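Local coordinates for 1-acyl-sn-glycerol-3-phosphate acyltransferase (Thermotoga maritima, PDB 5KYM), which catalyses the transfer of an acyl chain to lysophosphatidic acid, forming phosphatidic acid, at the membrane, at residues 1-6 / 199-204; 75-80 / 179-184; 82-87 / 157-162; 172-177 / 221-226; 187-192 / 236-241. One frame throughout, in Å; residues are numbered along the deposited sequence.

Contact 1 (1-6 / 199-204); sequences MRKIRN and RWTFTP
Asn6, near the start of the long helix 2-34, packs against the irregular loop 199-204, a helix-to-loop contact that joins the first helix, presumably half of the enzyme's two-helix motif, to the alpha/beta part of the chain. The dense side is built round Asn6. Its CG lies anti to the carbonyl carbon (chi1 -69°), and ND2 meets Thr203 CG2 at 3.5 Å, the two side chains crossing obliquely. Asn6 CB rests 3.5 Å from Phe202 O, and Asn6 OD1 lies 4.0 Å from Pro204 CD. An alanine here would probably open a gap beside Thr203 CG2 and Pro204 CD, with CB still against Phe202 O. The Phe202 ring turns from Asn6 and meets Phe13 and Tyr14 further along helix 2-34. Toward solvent the contact thins. Arg5 and Pro204 reach for each other tip to tip, the edge of the guanidinium facing the proline ring, with NH2 3.7 Å from Pro204 CD. Lys3 brings its NZ no closer than 4.5 Å to Thr201 OG1. Within the loop Arg199 grips Thr201 O side-on, with NE at 3.0 Å and NH2 at 3.1 Å, both nitrogens on one face of the carbonyl plane.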
# COMPACT_ATOMS: atom_id res chain seq x y z
N MET A 1 24.79 -4.81 -20.91
CA MET A 1 24.24 -6.18 -20.53
C MET A 1 23.52 -6.23 -19.18
O MET A 1 22.52 -6.92 -19.04
CB MET A 1 25.32 -7.28 -20.59
CG MET A 1 25.18 -8.42 -19.57
SD MET A 1 25.75 -10.02 -20.16
CE MET A 1 24.73 -10.31 -21.61
N ARG A 2 24.03 -5.52 -18.18
CA ARG A 2 23.23 -5.26 -16.98
C ARG A 2 21.94 -4.58 -17.45
O ARG A 2 20.90 -4.89 -16.91
CB ARG A 2 23.97 -4.40 -15.95
CG ARG A 2 24.44 -5.14 -14.67
CD ARG A 2 25.35 -4.25 -13.78
NE ARG A 2 24.77 -2.89 -13.54
CZ ARG A 2 25.43 -1.72 -13.54
NH1 ARG A 2 26.74 -1.66 -13.75
NH2 ARG A 2 24.75 -0.59 -13.33
N LYS A 3 22.01 -3.70 -18.47
CA LYS A 3 20.81 -3.16 -19.12
C LYS A 3 19.88 -4.25 -19.76
O LYS A 3 18.62 -4.13 -19.66
CB LYS A 3 21.16 -1.99 -20.13
CG LYS A 3 21.09 -0.55 -19.57
CD LYS A 3 19.69 0.11 -19.68
CE LYS A 3 18.51 -0.58 -18.94
NZ LYS A 3 18.54 -0.53 -17.44
N ILE A 4 20.48 -5.26 -20.40
CA ILE A 4 19.68 -6.37 -21.01
C ILE A 4 18.86 -7.14 -19.97
O ILE A 4 17.68 -7.45 -20.20
CB ILE A 4 20.56 -7.32 -21.88
CG1 ILE A 4 21.00 -6.54 -23.14
CG2 ILE A 4 19.82 -8.63 -22.23
CD1 ILE A 4 22.24 -7.04 -23.85
N ARG A 5 19.54 -7.47 -18.89
CA ARG A 5 19.01 -8.23 -17.81
C ARG A 5 17.79 -7.51 -17.23
O ARG A 5 16.69 -8.07 -17.14
CB ARG A 5 20.10 -8.46 -16.79
CG ARG A 5 19.79 -9.51 -15.78
CD ARG A 5 20.92 -9.57 -14.75
NE ARG A 5 20.89 -8.35 -13.95
CZ ARG A 5 20.00 -8.07 -12.99
NH1 ARG A 5 19.00 -8.90 -12.67
NH2 ARG A 5 20.10 -6.91 -12.35
N ASN A 6 17.98 -6.25 -16.89
CA ASN A 6 16.91 -5.44 -16.30
C ASN A 6 15.73 -5.30 -17.21
O ASN A 6 14.59 -5.32 -16.76
CB ASN A 6 17.41 -4.01 -15.93
CG ASN A 6 18.39 -3.99 -14.77
OD1 ASN A 6 18.54 -4.97 -13.97
ND2 ASN A 6 19.07 -2.86 -14.67
N ARG A 199 11.01 6.23 -13.70
CA ARG A 199 11.46 5.04 -14.42
C ARG A 199 10.37 3.97 -14.58
O ARG A 199 9.51 3.83 -13.71
CB ARG A 199 12.67 4.41 -13.77
CG ARG A 199 13.59 3.73 -14.79
CD ARG A 199 14.91 3.35 -14.20
NE ARG A 199 14.68 2.20 -13.39
CZ ARG A 199 15.34 1.85 -12.31
NH1 ARG A 199 16.33 2.64 -11.89
NH2 ARG A 199 14.95 0.73 -11.63
N TRP A 200 10.40 3.30 -15.74
CA TRP A 200 9.43 2.30 -16.17
C TRP A 200 10.00 0.89 -16.11
O TRP A 200 9.22 -0.07 -16.29
CB TRP A 200 9.01 2.49 -17.63
CG TRP A 200 8.23 3.72 -18.02
CD1 TRP A 200 7.66 4.63 -17.20
CD2 TRP A 200 7.90 4.13 -19.36
NE1 TRP A 200 7.04 5.61 -17.94
CE2 TRP A 200 7.16 5.31 -19.27
CE3 TRP A 200 8.17 3.59 -20.64
CZ2 TRP A 200 6.67 5.99 -20.39
CZ3 TRP A 200 7.70 4.28 -21.77
CH2 TRP A 200 6.96 5.45 -21.63
N THR A 201 11.33 0.76 -15.96
CA THR A 201 12.04 -0.50 -15.75
C THR A 201 12.35 -0.83 -14.30
O THR A 201 12.52 0.05 -13.46
CB THR A 201 13.43 -0.58 -16.47
OG1 THR A 201 14.41 0.30 -15.88
CG2 THR A 201 13.26 -0.29 -17.91
N PHE A 202 12.51 -2.12 -14.04
CA PHE A 202 12.83 -2.63 -12.71
C PHE A 202 14.31 -2.93 -12.59
O PHE A 202 14.99 -3.07 -13.59
CB PHE A 202 12.04 -3.90 -12.49
CG PHE A 202 10.56 -3.67 -12.40
CD1 PHE A 202 9.97 -3.35 -11.18
CD2 PHE A 202 9.75 -3.75 -13.53
CE1 PHE A 202 8.61 -3.15 -11.11
CE2 PHE A 202 8.39 -3.50 -13.44
CZ PHE A 202 7.82 -3.23 -12.24
N THR A 203 14.82 -2.99 -11.36
CA THR A 203 16.14 -3.55 -11.04
C THR A 203 15.99 -4.27 -9.73
O THR A 203 15.53 -3.65 -8.78
CB THR A 203 17.23 -2.46 -10.80
OG1 THR A 203 16.91 -1.70 -9.67
CG2 THR A 203 17.34 -1.43 -11.93
N PRO A 204 16.38 -5.55 -9.62
CA PRO A 204 16.18 -6.22 -8.32
C PRO A 204 16.94 -5.60 -7.15
O PRO A 204 17.88 -4.84 -7.37
CB PRO A 204 16.72 -7.62 -8.57
CG PRO A 204 16.55 -7.81 -10.01
CD PRO A 204 16.89 -6.46 -10.63

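Contact 2 (75-80 / 179-184); sequences DRNFIV and TGVPVL
Arg76 and Pro182 meet where two neighbouring parallel strands, 79-82 and 183-189, begin in the mixed sheet of this alpha/beta fold. The arginine comes tip to tip with the proline: Pro182 CD sits over one face of the guanidinium, toward its rim and 3.5 Å from Arg76 NH1. That nitrogen also donates to Asn77 O at 3.1 Å, which would help hold the guanidinium against Pro182 CD. An alanine in place of Pro182 would probably leave this guanidinium face without its cover and open a gap beside Asn77 O. Asn77 turns its amide outside the pair, ND2 donating to Val149 O and Leu145 O. At Phe78, CG falls between the backbone N and the carbonyl carbon (chi1 45°); the ring runs alongside Leu184, pointing the same way, with CE1 4.1 Å from Leu184 CD2. The parallel bonding starts at Ile79, whose N donates to Pro182 O (2.9 Å, 160°) and whose O accepts from Leu184 N (2.9 Å, 164°). Its side chain crosses Val181 at about a right angle, CG1 lying 3.5 Å from Val181 CG2; Ile79 shares a sheet face with Val183, packed by Ala176 of helix 174-177. Val80 points to the other face with Leu184, and its CA makes a C-H...O contact with Leu184 O at 3.5 Å.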
# COMPACT_ATOMS: atom_id res chain seq x y z
N ASP A 75 -9.12 -7.84 14.50
CA ASP A 75 -10.53 -7.59 14.85
C ASP A 75 -11.07 -6.16 14.51
O ASP A 75 -12.21 -5.85 14.84
CB ASP A 75 -10.76 -7.93 16.35
N ARG A 76 -10.27 -5.32 13.86
CA ARG A 76 -10.54 -3.86 13.78
C ARG A 76 -9.93 -3.28 12.50
O ARG A 76 -8.95 -3.81 12.03
CB ARG A 76 -9.94 -3.15 15.01
CG ARG A 76 -9.99 -1.67 14.92
CD ARG A 76 -9.96 -0.91 16.21
NE ARG A 76 -10.92 0.20 16.31
CZ ARG A 76 -11.42 0.98 15.34
NH1 ARG A 76 -11.12 0.83 14.06
NH2 ARG A 76 -12.27 1.97 15.69
N ASN A 77 -10.51 -2.26 11.92
CA ASN A 77 -9.83 -1.62 10.79
C ASN A 77 -8.81 -0.57 11.29
O ASN A 77 -8.71 -0.30 12.49
CB ASN A 77 -10.83 -1.04 9.79
CG ASN A 77 -11.58 0.13 10.34
OD1 ASN A 77 -11.71 0.23 11.56
ND2 ASN A 77 -12.05 1.03 9.45
N PHE A 78 -8.05 0.02 10.37
CA PHE A 78 -7.02 0.99 10.72
C PHE A 78 -6.66 1.82 9.49
O PHE A 78 -7.19 1.58 8.40
CB PHE A 78 -5.80 0.31 11.37
CG PHE A 78 -5.35 -0.93 10.68
CD1 PHE A 78 -4.56 -0.85 9.54
CD2 PHE A 78 -5.73 -2.19 11.13
CE1 PHE A 78 -4.16 -2.03 8.86
CE2 PHE A 78 -5.30 -3.34 10.47
CZ PHE A 78 -4.52 -3.27 9.34
N ILE A 79 -5.82 2.85 9.66
CA ILE A 79 -5.33 3.63 8.55
C ILE A 79 -3.83 3.47 8.48
O ILE A 79 -3.14 3.96 9.35
CB ILE A 79 -5.64 5.10 8.70
CG1 ILE A 79 -7.10 5.34 8.89
CG2 ILE A 79 -5.18 5.85 7.44
CD1 ILE A 79 -7.36 6.71 9.52
N VAL A 80 -3.33 2.78 7.43
CA VAL A 80 -1.88 2.57 7.25
C VAL A 80 -1.36 3.89 6.77
O VAL A 80 -1.90 4.46 5.86
CB VAL A 80 -1.54 1.41 6.27
CG1 VAL A 80 -0.03 1.24 6.15
CG2 VAL A 80 -2.12 0.11 6.75
N THR A 179 -12.46 10.35 12.19
CA THR A 179 -13.07 9.02 12.33
C THR A 179 -12.72 8.35 13.62
O THR A 179 -13.38 7.37 13.97
CB THR A 179 -12.63 8.04 11.21
OG1 THR A 179 -11.21 7.77 11.26
CG2 THR A 179 -12.97 8.62 9.85
N GLY A 180 -11.65 8.79 14.28
CA GLY A 180 -11.12 8.08 15.41
C GLY A 180 -10.58 6.68 15.21
O GLY A 180 -10.30 5.99 16.21
N VAL A 181 -10.35 6.24 13.96
CA VAL A 181 -9.73 4.90 13.75
C VAL A 181 -8.19 5.01 13.95
O VAL A 181 -7.58 6.05 13.65
CB VAL A 181 -10.13 4.14 12.43
CG1 VAL A 181 -11.28 4.81 11.66
CG2 VAL A 181 -8.94 3.90 11.53
N PRO A 182 -7.58 3.93 14.43
CA PRO A 182 -6.15 3.96 14.68
C PRO A 182 -5.29 3.99 13.43
O PRO A 182 -5.57 3.32 12.46
CB PRO A 182 -5.86 2.68 15.47
CG PRO A 182 -7.12 1.89 15.47
CD PRO A 182 -8.20 2.66 14.80
N VAL A 183 -4.25 4.83 13.50
CA VAL A 183 -3.21 4.96 12.48
C VAL A 183 -2.15 3.89 12.76
O VAL A 183 -1.78 3.66 13.92
CB VAL A 183 -2.61 6.38 12.56
CG1 VAL A 183 -1.37 6.52 11.70
CG2 VAL A 183 -3.66 7.37 12.11
N LEU A 184 -1.69 3.23 11.71
CA LEU A 184 -0.65 2.18 11.86
C LEU A 184 0.52 2.70 11.03
O LEU A 184 0.52 2.54 9.81
CB LEU A 184 -1.13 0.79 11.38
CG LEU A 184 -0.09 -0.32 11.34
CD1 LEU A 184 0.29 -0.61 12.75
CD2 LEU A 184 -0.43 -1.58 10.59

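Contact 3 (82-87 / 157-162); sequences ANHQSL and GTRSPD
His84 O accepts from Ser160 N at 3.0 Å and 168°, the one hydrogen bond between the two loops. The backbones come closest at Gln85 and Arg159, whose CA atoms are 4.6 Å apart. Arg159 CA adds a C-H...O contact to the same carbonyl, at 3.5 Å, so His84 O is met by two successive residues. The segments belong to two signatures of the acyltransferase family: His84 opens the HX4D motif, and 157-159 are the last three residues of the EGTR motif, which in relatives is linked to binding the phosphate of the acceptor. The imidazole is swung out with CG anti to the backbone N (chi1 -161°), and one face takes Arg159 CG in a CH-pi contact, 3.7 Å from the ring centroid and 20° off its normal. The methylene is displaced toward the rim. Ring and guanidinium planes are perpendicular. The arginine chain bends at chi3; its CD passes 3.5 Å from Ser86 C, and Leu87 CD2 lies over a guanidinium face near NH1. His84 ND1 is bonded to Asp89 OD2, which also takes Gln85 N, while Phe154 stacks on the imidazole. The pair is tied into its surroundings by Asn83 OD1, bonded to Ile188 N of strand 183-189, by Gln85 OE1, which receives Gly190 N and Tyr192 N at the start of helix 191-194, and by Ser86 OG, bonded to Ile195 O and capping Met88 N where the chain turns into helix 89-96.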
# COMPACT_ATOMS: atom_id res chain seq x y z
N ALA A 82 2.10 5.48 5.50
CA ALA A 82 3.41 5.06 5.04
C ALA A 82 4.06 6.16 4.24
O ALA A 82 3.36 6.95 3.60
CB ALA A 82 3.28 3.79 4.22
N ASN A 83 5.41 6.20 4.26
CA ASN A 83 6.20 6.93 3.24
C ASN A 83 6.00 6.25 1.86
O ASN A 83 5.65 5.05 1.76
CB ASN A 83 7.67 7.03 3.57
CG ASN A 83 8.36 5.69 3.61
OD1 ASN A 83 7.96 4.83 4.37
ND2 ASN A 83 9.42 5.50 2.84
N HIS A 84 6.21 7.04 0.82
CA HIS A 84 5.88 6.63 -0.56
C HIS A 84 7.05 6.88 -1.50
O HIS A 84 7.54 8.02 -1.60
CB HIS A 84 4.72 7.46 -1.05
CG HIS A 84 4.00 6.87 -2.20
ND1 HIS A 84 4.10 5.55 -2.54
CD2 HIS A 84 3.16 7.43 -3.09
CE1 HIS A 84 3.32 5.31 -3.57
NE2 HIS A 84 2.75 6.44 -3.94
N GLN A 85 7.54 5.83 -2.13
CA GLN A 85 8.75 5.98 -2.93
C GLN A 85 8.80 5.04 -4.14
O GLN A 85 9.87 4.85 -4.71
CB GLN A 85 9.99 5.79 -2.02
CG GLN A 85 10.25 4.34 -1.56
CD GLN A 85 11.51 4.19 -0.74
OE1 GLN A 85 12.09 3.10 -0.71
NE2 GLN A 85 11.95 5.28 -0.09
N SER A 86 7.67 4.45 -4.52
CA SER A 86 7.59 3.57 -5.67
C SER A 86 6.16 3.18 -6.01
O SER A 86 5.33 3.15 -5.14
CB SER A 86 8.41 2.31 -5.41
OG SER A 86 8.25 1.42 -6.47
N LEU A 87 5.88 2.84 -7.25
CA LEU A 87 4.57 2.17 -7.52
C LEU A 87 4.43 0.89 -6.71
O LEU A 87 3.34 0.57 -6.31
CB LEU A 87 4.36 1.80 -8.98
CG LEU A 87 4.26 3.00 -9.96
CD1 LEU A 87 4.06 2.41 -11.37
CD2 LEU A 87 3.21 4.11 -9.63
N GLY A 157 1.62 12.67 -0.37
CA GLY A 157 0.78 13.02 -1.49
C GLY A 157 1.37 12.77 -2.88
O GLY A 157 0.81 13.13 -3.87
N THR A 158 2.51 12.11 -2.93
CA THR A 158 3.29 11.92 -4.13
C THR A 158 4.45 11.01 -3.74
O THR A 158 4.82 10.95 -2.57
CB THR A 158 3.86 13.25 -4.67
OG1 THR A 158 4.69 13.00 -5.80
CG2 THR A 158 4.73 13.95 -3.69
N ARG A 159 5.05 10.35 -4.71
CA ARG A 159 6.28 9.60 -4.46
C ARG A 159 7.42 10.57 -4.37
O ARG A 159 7.47 11.55 -5.10
CB ARG A 159 6.59 8.59 -5.55
CG ARG A 159 5.39 7.72 -5.90
CD ARG A 159 5.72 6.59 -6.78
NE ARG A 159 6.07 7.04 -8.12
CZ ARG A 159 5.20 7.30 -9.07
NH1 ARG A 159 3.90 7.18 -8.83
NH2 ARG A 159 5.62 7.66 -10.27
N SER A 160 8.29 10.31 -3.41
CA SER A 160 9.57 10.96 -3.33
C SER A 160 10.29 10.66 -4.62
O SER A 160 10.25 9.53 -5.13
CB SER A 160 10.36 10.39 -2.15
OG SER A 160 11.73 10.69 -2.21
N PRO A 161 10.97 11.65 -5.17
CA PRO A 161 11.76 11.42 -6.35
C PRO A 161 13.13 10.78 -6.07
O PRO A 161 13.66 10.18 -6.95
CB PRO A 161 11.91 12.82 -6.90
CG PRO A 161 12.02 13.68 -5.69
CD PRO A 161 11.08 13.06 -4.72
N ASP A 162 13.71 10.94 -4.87
CA ASP A 162 15.08 10.50 -4.54
C ASP A 162 15.21 9.55 -3.37
O ASP A 162 16.32 9.19 -3.00
CB ASP A 162 15.97 11.71 -4.30
CG ASP A 162 15.46 12.68 -3.19
OD1 ASP A 162 14.34 12.48 -2.68
OD2 ASP A 162 16.17 13.72 -2.92

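Contact 4 (172-177 / 221-226)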
# COMPACT_ATOMS: atom_id res chain seq x y z
N SER A 172 -3.29 16.09 6.09
CA SER A 172 -3.18 14.74 5.50
C SER A 172 -3.75 13.68 6.45
O SER A 172 -4.50 12.80 6.02
CB SER A 172 -1.76 14.43 5.06
OG SER A 172 -0.78 14.56 6.07
N LEU A 173 -3.49 13.82 7.75
CA LEU A 173 -4.13 12.94 8.75
C LEU A 173 -5.55 13.27 9.20
O LEU A 173 -6.12 12.57 10.01
CB LEU A 173 -3.20 12.74 9.98
CG LEU A 173 -2.32 11.56 9.55
CD1 LEU A 173 -0.94 12.11 9.34
CD2 LEU A 173 -2.38 10.39 10.50
N MET A 174 -6.17 14.24 8.60
CA MET A 174 -7.56 14.50 8.90
C MET A 174 -8.44 13.24 8.82
O MET A 174 -9.36 13.14 9.63
CB MET A 174 -8.13 15.62 8.02
CG MET A 174 -9.39 16.25 8.61
SD MET A 174 -9.20 16.94 10.28
CE MET A 174 -8.05 18.31 10.02
N ILE A 175 -8.16 12.24 7.98
CA ILE A 175 -9.12 11.12 7.98
C ILE A 175 -9.11 10.33 9.29
O ILE A 175 -10.11 9.76 9.67
CB ILE A 175 -9.05 10.15 6.78
CG1 ILE A 175 -7.83 9.31 6.84
CG2 ILE A 175 -9.08 10.88 5.46
CD1 ILE A 175 -7.89 8.27 5.76
N ALA A 176 -7.99 10.35 9.99
CA ALA A 176 -7.90 9.73 11.31
C ALA A 176 -8.60 10.55 12.40
O ALA A 176 -9.42 10.04 13.16
CB ALA A 176 -6.44 9.49 11.69
N VAL A 177 -8.25 11.84 12.45
CA VAL A 177 -8.88 12.78 13.38
C VAL A 177 -10.38 12.73 13.37
O VAL A 177 -10.95 12.64 14.42
CB VAL A 177 -8.37 14.22 13.14
CG1 VAL A 177 -9.44 15.23 13.33
CG2 VAL A 177 -7.26 14.46 14.10
N SER A 221 -4.37 16.82 20.71
CA SER A 221 -5.17 18.04 20.59
C SER A 221 -5.56 18.48 19.21
O SER A 221 -6.52 19.18 19.13
CB SER A 221 -4.50 19.21 21.24
OG SER A 221 -3.22 18.88 21.71
N SER A 222 -4.89 18.04 18.14
CA SER A 222 -5.28 18.36 16.74
C SER A 222 -4.74 17.44 15.70
O SER A 222 -3.86 16.67 15.96
CB SER A 222 -4.76 19.73 16.36
OG SER A 222 -3.34 19.76 16.37
N GLU A 223 -5.27 17.57 14.49
CA GLU A 223 -4.75 16.88 13.29
C GLU A 223 -3.31 17.17 13.09
O GLU A 223 -2.55 16.28 12.72
CB GLU A 223 -5.48 17.36 12.03
CG GLU A 223 -5.05 16.63 10.75
CD GLU A 223 -3.78 17.17 10.09
OE1 GLU A 223 -3.37 18.30 10.50
OE2 GLU A 223 -3.22 16.51 9.17
N GLU A 224 -2.93 18.42 13.27
CA GLU A 224 -1.57 18.87 13.07
C GLU A 224 -0.57 18.25 14.04
O GLU A 224 0.58 18.13 13.68
CB GLU A 224 -1.52 20.39 13.16
CG GLU A 224 -0.36 21.06 12.45
CD GLU A 224 0.31 22.06 13.35
OE1 GLU A 224 -0.10 23.25 13.31
OE2 GLU A 224 1.21 21.62 14.14
N GLU A 225 -1.00 17.86 15.23
CA GLU A 225 -0.10 17.33 16.26
C GLU A 225 0.12 15.83 16.06
O GLU A 225 1.20 15.30 16.33
CB GLU A 225 -0.67 17.64 17.65
CG GLU A 225 0.22 17.21 18.82
CD GLU A 225 -0.52 17.19 20.16
OE1 GLU A 225 -1.03 18.29 20.45
OE2 GLU A 225 -0.57 16.14 20.91
N LEU A 226 -0.93 15.16 15.64
CA LEU A 226 -0.92 13.72 15.28
C LEU A 226 -0.03 13.47 14.10
O LEU A 226 0.76 12.51 14.07
CB LEU A 226 -2.38 13.28 14.91
CG LEU A 226 -2.61 11.93 14.24
CD1 LEU A 226 -2.17 10.76 15.08
CD2 LEU A 226 -4.08 11.78 13.94
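Glu223 reaches Leu173 through an extended first torsion, CG anti to the backbone N (chi1 -177°), and a bend at the second (chi2 -83°), which turns CD toward the other segment. Two helices, 223-243 by its first turn and the short 174-177, pack here on one face of the sheet of the alpha/beta fold, where Leu173 and Ala176 rest on Val183. Glu223 OE2 accepts a weak bond from Leu173 N at 3.1 Å, just before the short helix, whose N-terminal end would probably favour the carboxylate charge. OE1 has its own mate, a salt bridge to Arg227. The carbon part of the glutamate is flanked by Met174, bent at chi2 and chi3, which crosses it at about a right angle and sets CE 3.4 Å from Glu223 CB. On another flank Val177 CG2 lies 3.6 Å from Glu223 CA. One turn on, Leu226 CG stands 4.1 Å from Leu173 CD2, the two leucines nearly perpendicular, and its CD2 is 4.0 Å from Ala176 CB. Ser222 is the N-cap of the long helix, its OG weakly accepting Glu225 N. Ser221 OG donates to Glu225 OE1 at 2.6 Å, on the syn side and 26° out of the carboxylate plane.

Contact 5 (187-192 / 236-241); sequences SIWGTY and RGVEEL
Gly237 opens the packing of helix 223-243 on strand 183-189, an alpha/beta layer in which the helix segment runs 31° from the strand direction with its axis 7.2 Å away. Gly237 and Ser187 have the nearest CA atoms of the two segments, and the bare CA of the glycine lies 3.4 Å from Ser187 OG; a side chain here would probably crowd the serine. That hydroxyl is held by hydrogen bonds to His212 NE2 and Val234 O, so a buried polar group on the strand has its partners beside the glycine. Val238 straddles the strand residues with its two methyls. CG1, anti to the backbone N (chi1 176°), meets the six-membered ring of Trp189 at CE3, 3.7 Å away, the side chains crossing at about a right angle; CG2 lies 4.1 Å from Ser187 CB. One turn after Gly237, Leu241 again faces the strand, and its CB is 3.7 Å from Trp189 CB. The indole also meets the ring of His193, their planes about 80° apart. At the far end of the leucine, CD1 rests 3.5 Å from Ser187 O.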
# COMPACT_ATOMS: atom_id res chain seq x y z
N SER A 187 7.09 2.15 7.68
CA SER A 187 8.20 2.75 6.97
C SER A 187 8.67 1.75 5.93
O SER A 187 8.87 0.56 6.24
CB SER A 187 9.34 3.01 7.93
OG SER A 187 8.94 3.72 9.07
N ILE A 188 8.85 2.23 4.70
CA ILE A 188 9.20 1.40 3.54
C ILE A 188 10.59 1.84 3.09
O ILE A 188 10.82 3.07 2.88
CB ILE A 188 8.27 1.69 2.38
CG1 ILE A 188 6.82 1.31 2.74
CG2 ILE A 188 8.74 0.95 1.12
CD1 ILE A 188 5.78 1.55 1.65
N TRP A 189 11.52 0.89 2.95
CA TRP A 189 12.77 1.21 2.32
C TRP A 189 13.22 0.19 1.33
O TRP A 189 13.29 -0.96 1.66
CB TRP A 189 13.84 1.31 3.34
CG TRP A 189 15.12 1.79 2.69
CD1 TRP A 189 16.25 1.12 2.52
CD2 TRP A 189 15.33 3.08 2.13
NE1 TRP A 189 17.18 1.90 1.89
CE2 TRP A 189 16.63 3.11 1.62
CE3 TRP A 189 14.51 4.21 2.00
CZ2 TRP A 189 17.15 4.21 0.97
CZ3 TRP A 189 15.02 5.31 1.35
CH2 TRP A 189 16.33 5.30 0.83
N GLY A 190 13.59 0.63 0.13
CA GLY A 190 14.05 -0.25 -0.97
C GLY A 190 13.15 -0.38 -2.22
O GLY A 190 13.62 -0.79 -3.24
N THR A 191 11.89 -0.06 -2.13
CA THR A 191 11.06 -0.11 -3.27
C THR A 191 11.51 1.00 -4.23
O THR A 191 11.34 0.87 -5.45
CB THR A 191 9.57 0.07 -2.95
OG1 THR A 191 9.33 1.28 -2.21
CG2 THR A 191 9.09 -1.05 -2.19
N TYR A 192 12.08 2.08 -3.69
CA TYR A 192 12.65 3.12 -4.55
C TYR A 192 13.83 2.66 -5.45
O TYR A 192 13.93 3.09 -6.59
CB TYR A 192 13.03 4.37 -3.72
CG TYR A 192 13.93 5.31 -4.45
CD1 TYR A 192 13.42 6.21 -5.40
CD2 TYR A 192 15.29 5.30 -4.25
CE1 TYR A 192 14.25 7.06 -6.12
CE2 TYR A 192 16.12 6.19 -4.94
CZ TYR A 192 15.56 7.06 -5.86
OH TYR A 192 16.33 7.92 -6.54
N ARG A 236 11.88 8.09 11.10
CA ARG A 236 12.93 7.42 11.85
C ARG A 236 13.09 5.99 11.37
O ARG A 236 14.19 5.46 11.34
CB ARG A 236 12.68 7.47 13.37
CG ARG A 236 13.91 7.03 14.18
CD ARG A 236 13.80 7.28 15.70
NE ARG A 236 12.50 6.88 16.29
CZ ARG A 236 11.44 7.68 16.54
NH1 ARG A 236 11.45 9.00 16.25
NH2 ARG A 236 10.34 7.15 17.07
N GLY A 237 11.99 5.37 10.98
CA GLY A 237 12.04 4.03 10.44
C GLY A 237 12.88 3.97 9.18
O GLY A 237 13.77 3.13 9.03
N VAL A 238 12.59 4.90 8.29
CA VAL A 238 13.27 4.97 7.02
C VAL A 238 14.77 5.09 7.24
O VAL A 238 15.56 4.41 6.59
CB VAL A 238 12.75 6.13 6.18
CG1 VAL A 238 13.53 6.24 4.90
CG2 VAL A 238 11.35 5.84 5.81
N GLU A 239 15.15 5.93 8.18
CA GLU A 239 16.52 6.13 8.51
C GLU A 239 17.17 4.84 9.02
O GLU A 239 18.26 4.48 8.58
CB GLU A 239 16.65 7.29 9.50
CG GLU A 239 16.30 8.63 8.87
CD GLU A 239 17.39 9.16 7.94
OE1 GLU A 239 18.57 9.33 8.41
OE2 GLU A 239 17.07 9.42 6.76
N GLU A 240 16.54 4.16 9.97
CA GLU A 240 17.06 2.91 10.49
C GLU A 240 17.18 1.84 9.42
O GLU A 240 18.15 1.07 9.40
CB GLU A 240 16.17 2.36 11.57
CG GLU A 240 16.27 3.15 12.86
CD GLU A 240 15.36 2.64 13.97
OE1 GLU A 240 14.95 1.43 13.92
OE2 GLU A 240 15.08 3.48 14.87
N LEU A 241 16.16 1.78 8.57
CA LEU A 241 16.15 0.86 7.44
C LEU A 241 17.23 1.18 6.37
O LEU A 241 17.90 0.30 5.90
CB LEU A 241 14.76 0.80 6.85
CG LEU A 241 13.68 0.16 7.74
CD1 LEU A 241 12.29 0.24 7.08
CD2 LEU A 241 13.96 -1.28 8.00

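In the fold
Contact 3, which brings together the HX4D and EGTR motifs, lies about 11 Å from the centre of the chain, and the Leu87 side chain is about 10 Å from a bound nonane. It touches contact 5 directly, centres 11 Å apart, where Ser86 CB packs on Thr191 O. Contacts 2 and 4, with centres 13 Å apart, also touch, Ile79 CD1 lying against Ile175 CG1. Contacts 2 and 5 use successive parts of strand 183-189, and contacts 4 and 5 the start and the later part of helix 223-243. Contact 1 lies about 38 Å, centre to centre, from contact 2, but its nearest atoms come within about 6 Å of contacts 3 and 5, without touching.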